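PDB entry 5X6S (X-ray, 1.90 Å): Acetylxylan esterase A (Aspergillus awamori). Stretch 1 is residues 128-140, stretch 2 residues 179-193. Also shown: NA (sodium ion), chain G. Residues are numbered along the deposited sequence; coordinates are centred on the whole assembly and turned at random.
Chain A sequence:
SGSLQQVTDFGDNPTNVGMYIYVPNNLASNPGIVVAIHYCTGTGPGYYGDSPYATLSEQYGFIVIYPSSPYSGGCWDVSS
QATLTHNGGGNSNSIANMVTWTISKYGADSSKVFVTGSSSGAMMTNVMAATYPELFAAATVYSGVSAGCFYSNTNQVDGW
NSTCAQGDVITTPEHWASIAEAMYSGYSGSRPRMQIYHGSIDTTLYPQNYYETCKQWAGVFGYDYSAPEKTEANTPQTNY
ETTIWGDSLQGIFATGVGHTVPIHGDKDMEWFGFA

Stretch 1 (128-140) MAATYPELFAAAT
Stretch 2, residues 179-193: IAEAMYSGYSGSRPR

Two segments of one chain pack through small and apolar side chains, a short parallel β bridge and bridging waters, covering 748 Å² in all. Stretch 1 runs from helix (128-131) through a 3-10 segment (133-135) into a strand (138-140); stretch 2 leaves a helix, makes a type II turn from Tyr 184 to Tyr 187, and extends to Arg 193. At the helices, Ala 130 lies 5.5 Å from Ala 180 (CA to CA), an approach suited to alanine; Ala 130 CB meets Met 183 SD at 3.7 Å, the methionine being m, t, t.

Pro 133 points toward stretch 2, its CG 3.4 Å from Tyr 187 CE2 over one ring face and 4.1 Å from Tyr 184 CD2 at the ring edge; both tyrosines are t at chi1. Tyr 187 OH donates to Ser 190 O (2.6 Å), bracing the loop. Pro 192, compact and apolar, places CG 3.6 Å from Ala 129 CB and CB 3.8 Å from Phe 136 CB.

Ala 138 pairs with Arg 193: Arg 193 N donates to Ala 137 O (3.1 Å), and Ala 139 N to Arg 193 O (2.9 Å). The methyl of Ala 138 lies over one face of the Arg 193 guanidinium (Ala 138 CB to Arg 193 NH2 3.5 Å). One water links Ala 129 O (2.8 Å) to Arg 191 NH1 (3.0 Å).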

# COMPACT_ATOMS: atom_id res chain seq x y z
N MET A 128 9.01 1.51 11.89
CA MET A 128 7.95 0.89 11.05
C MET A 128 7.72 1.68 9.78
O MET A 128 7.51 1.12 8.71
CB MET A 128 6.62 0.79 11.80
CG MET A 128 6.59 -0.23 12.98
SD MET A 128 7.11 -1.91 12.51
CE MET A 128 5.95 -2.21 11.16
N ALA A 129 7.73 3.01 9.89
CA ALA A 129 7.57 3.86 8.71
C ALA A 129 8.69 3.61 7.68
O ALA A 129 8.45 3.65 6.49
CB ALA A 129 7.54 5.33 9.13
N ALA A 130 9.90 3.41 8.15
CA ALA A 130 11.08 3.20 7.31
C ALA A 130 11.22 1.78 6.78
O ALA A 130 11.72 1.58 5.66
CB ALA A 130 12.31 3.56 8.10
N THR A 131 10.84 0.79 7.58
CA THR A 131 11.07 -0.62 7.21
C THR A 131 9.87 -1.21 6.43
O THR A 131 10.09 -2.03 5.54
CB THR A 131 11.36 -1.51 8.43
OG1 THR A 131 10.39 -1.28 9.46
CG2 THR A 131 12.78 -1.27 8.98
N TYR A 132 8.64 -0.83 6.80
CA TYR A 132 7.39 -1.26 6.11
C TYR A 132 6.54 -0.06 5.62
O TYR A 132 5.35 0.04 5.89
CB TYR A 132 6.59 -2.30 6.98
CG TYR A 132 7.49 -3.42 7.34
CD1 TYR A 132 7.60 -4.54 6.51
CD2 TYR A 132 8.35 -3.33 8.44
CE1 TYR A 132 8.50 -5.54 6.79
CE2 TYR A 132 9.25 -4.34 8.74
CZ TYR A 132 9.33 -5.43 7.88
OH TYR A 132 10.26 -6.41 8.14
N PRO A 133 7.19 0.91 4.88
CA PRO A 133 6.44 2.11 4.43
C PRO A 133 5.15 1.79 3.66
O PRO A 133 4.17 2.51 3.78
CB PRO A 133 7.44 2.82 3.52
CG PRO A 133 8.40 1.73 3.08
CD PRO A 133 8.55 0.89 4.32
N GLU A 134 5.16 0.67 2.93
CA GLU A 134 4.02 0.19 2.12
C GLU A 134 2.75 -0.09 2.90
O GLU A 134 1.69 -0.05 2.32
CB GLU A 134 4.41 -1.08 1.32
CG GLU A 134 4.60 -2.39 2.14
CD GLU A 134 5.95 -2.55 2.83
OE1 GLU A 134 6.78 -1.61 2.77
OE2 GLU A 134 6.21 -3.62 3.45
N LEU A 135 2.86 -0.37 4.21
CA LEU A 135 1.68 -0.71 5.00
C LEU A 135 0.87 0.50 5.53
O LEU A 135 -0.32 0.37 5.82
CB LEU A 135 2.09 -1.61 6.17
CG LEU A 135 2.61 -2.98 5.80
CD1 LEU A 135 3.02 -3.73 7.07
CD2 LEU A 135 1.62 -3.80 4.97
N PHE A 136 1.51 1.67 5.64
CA PHE A 136 1.01 2.76 6.48
C PHE A 136 0.70 4.03 5.70
O PHE A 136 1.56 4.53 4.97
CB PHE A 136 1.98 3.06 7.61
CG PHE A 136 2.25 1.88 8.49
CD1 PHE A 136 1.24 1.37 9.32
CD2 PHE A 136 3.48 1.23 8.43
CE1 PHE A 136 1.46 0.25 10.09
CE2 PHE A 136 3.72 0.11 9.17
CZ PHE A 136 2.72 -0.40 10.02
N ALA A 137 -0.54 4.54 5.87
CA ALA A 137 -1.02 5.77 5.27
C ALA A 137 -0.48 6.98 6.01
O ALA A 137 -0.21 8.02 5.40
CB ALA A 137 -2.54 5.79 5.28
N ALA A 138 -0.31 6.86 7.33
CA ALA A 138 0.17 7.97 8.19
C ALA A 138 0.59 7.40 9.50
O ALA A 138 0.16 6.27 9.86
CB ALA A 138 -0.91 9.04 8.41
N ALA A 139 1.42 8.15 10.22
CA ALA A 139 1.98 7.77 11.50
C ALA A 139 2.04 8.96 12.40
O ALA A 139 2.30 10.09 11.89
CB ALA A 139 3.38 7.25 11.34
N THR A 140 1.86 8.74 13.71
CA THR A 140 2.00 9.82 14.73
C THR A 140 3.00 9.36 15.75
O THR A 140 2.84 8.28 16.36
CB THR A 140 0.61 10.22 15.36
OG1 THR A 140 -0.26 10.77 14.35
CG2 THR A 140 0.76 11.28 16.48
N ILE A 179 19.90 6.98 5.90
CA ILE A 179 19.73 5.96 6.92
C ILE A 179 18.34 5.34 6.80
O ILE A 179 18.21 4.10 6.88
CB ILE A 179 20.04 6.50 8.33
CG1 ILE A 179 21.56 6.72 8.44
CG2 ILE A 179 19.67 5.51 9.42
CD1 ILE A 179 21.94 7.64 9.57
N ALA A 180 17.32 6.17 6.54
CA ALA A 180 15.95 5.68 6.46
C ALA A 180 15.75 4.87 5.16
O ALA A 180 15.14 3.78 5.16
CB ALA A 180 14.97 6.85 6.54
N GLU A 181 16.29 5.39 4.06
CA GLU A 181 16.20 4.75 2.77
C GLU A 181 16.84 3.35 2.82
O GLU A 181 16.33 2.40 2.22
CB GLU A 181 16.83 5.63 1.69
CG GLU A 181 16.53 5.22 0.24
CD GLU A 181 17.33 3.99 -0.28
OE1 GLU A 181 18.44 3.69 0.27
OE2 GLU A 181 16.85 3.33 -1.26
N ALA A 182 17.96 3.24 3.54
CA ALA A 182 18.72 2.01 3.59
C ALA A 182 17.94 0.86 4.28
O ALA A 182 18.25 -0.33 4.12
CB ALA A 182 20.03 2.25 4.30
N MET A 183 16.92 1.24 5.07
CA MET A 183 16.09 0.25 5.77
C MET A 183 15.17 -0.50 4.79
O MET A 183 14.68 -1.58 5.11
CB MET A 183 15.28 0.92 6.86
CG MET A 183 16.18 1.64 7.85
SD MET A 183 15.39 2.02 9.41
CE MET A 183 16.80 2.73 10.23
N TYR A 184 14.86 0.10 3.65
CA TYR A 184 14.28 -0.63 2.55
C TYR A 184 14.95 -0.14 1.26
O TYR A 184 14.36 0.66 0.52
CB TYR A 184 12.73 -0.44 2.49
CG TYR A 184 12.00 -1.33 1.52
CD1 TYR A 184 12.67 -2.15 0.61
CD2 TYR A 184 10.59 -1.37 1.50
CE1 TYR A 184 11.98 -2.96 -0.26
CE2 TYR A 184 9.90 -2.16 0.61
CZ TYR A 184 10.59 -2.95 -0.29
OH TYR A 184 9.90 -3.72 -1.21
N SER A 185 16.16 -0.62 0.97
CA SER A 185 16.87 0.00 -0.17
C SER A 185 16.19 -0.23 -1.50
O SER A 185 15.66 -1.33 -1.78
CB SER A 185 18.38 -0.29 -0.27
OG SER A 185 18.62 -1.63 -0.41
N GLY A 186 16.14 0.84 -2.28
CA GLY A 186 15.54 0.78 -3.60
C GLY A 186 14.05 1.05 -3.63
O GLY A 186 13.46 1.21 -4.69
N TYR A 187 13.42 1.12 -2.45
CA TYR A 187 11.99 1.35 -2.39
C TYR A 187 11.67 2.74 -2.83
O TYR A 187 12.25 3.67 -2.32
CB TYR A 187 11.46 1.21 -0.95
CG TYR A 187 9.97 1.42 -0.84
CD1 TYR A 187 9.09 0.45 -1.32
CD2 TYR A 187 9.44 2.54 -0.23
CE1 TYR A 187 7.72 0.59 -1.20
CE2 TYR A 187 8.03 2.71 -0.13
CZ TYR A 187 7.18 1.71 -0.60
OH TYR A 187 5.80 1.81 -0.52
N SER A 188 10.69 2.89 -3.71
CA SER A 188 10.28 4.26 -4.07
C SER A 188 8.75 4.39 -4.21
O SER A 188 8.23 5.15 -5.04
CB SER A 188 11.01 4.75 -5.35
OG SER A 188 10.77 3.82 -6.39
N GLY A 189 8.01 3.65 -3.38
CA GLY A 189 6.58 3.77 -3.39
C GLY A 189 6.07 4.66 -2.24
O GLY A 189 6.79 5.44 -1.64
N SER A 190 4.80 4.46 -1.94
CA SER A 190 4.05 5.13 -0.89
C SER A 190 4.79 5.06 0.43
O SER A 190 5.30 3.99 0.79
CB SER A 190 2.74 4.36 -0.79
OG SER A 190 1.89 4.95 0.13
N ARG A 191 4.81 6.16 1.18
CA ARG A 191 5.28 6.13 2.59
C ARG A 191 4.25 6.85 3.50
O ARG A 191 3.50 7.72 3.00
CB ARG A 191 6.62 6.82 2.70
CG ARG A 191 7.70 6.35 1.71
CD ARG A 191 8.98 7.19 1.87
NE ARG A 191 10.06 6.62 1.07
CZ ARG A 191 10.95 5.75 1.50
NH1 ARG A 191 10.94 5.35 2.75
NH2 ARG A 191 11.88 5.25 0.66
N PRO A 192 4.20 6.51 4.79
CA PRO A 192 3.19 7.23 5.60
C PRO A 192 3.49 8.73 5.77
O PRO A 192 4.67 9.11 5.95
CB PRO A 192 3.26 6.53 6.97
CG PRO A 192 4.63 5.88 7.00
CD PRO A 192 4.93 5.51 5.58
N ARG A 193 2.44 9.54 5.78
CA ARG A 193 2.53 10.94 6.21
C ARG A 193 2.91 10.94 7.70
O ARG A 193 2.25 10.27 8.50
CB ARG A 193 1.20 11.63 5.99
CG ARG A 193 0.70 11.63 4.58
CD ARG A 193 -0.69 12.31 4.49
NE ARG A 193 -1.80 11.47 4.97
CZ ARG A 193 -2.38 11.58 6.17
NH1 ARG A 193 -1.96 12.49 7.02
NH2 ARG A 193 -3.36 10.76 6.53
NA NA G . -0.25 -0.59 0.18
O HOH W 1 8.86 5.88 4.90
O HOH W 2 12.77 3.42 4.06
O HOH W 3 2.28 3.75 2.54
O HOH W 4 -1.74 9.07 3.25
O HOH W 5 0.96 7.85 2.32
O HOH W 6 1.48 -1.76 -1.01
O HOH W 7 -1.47 0.27 1.50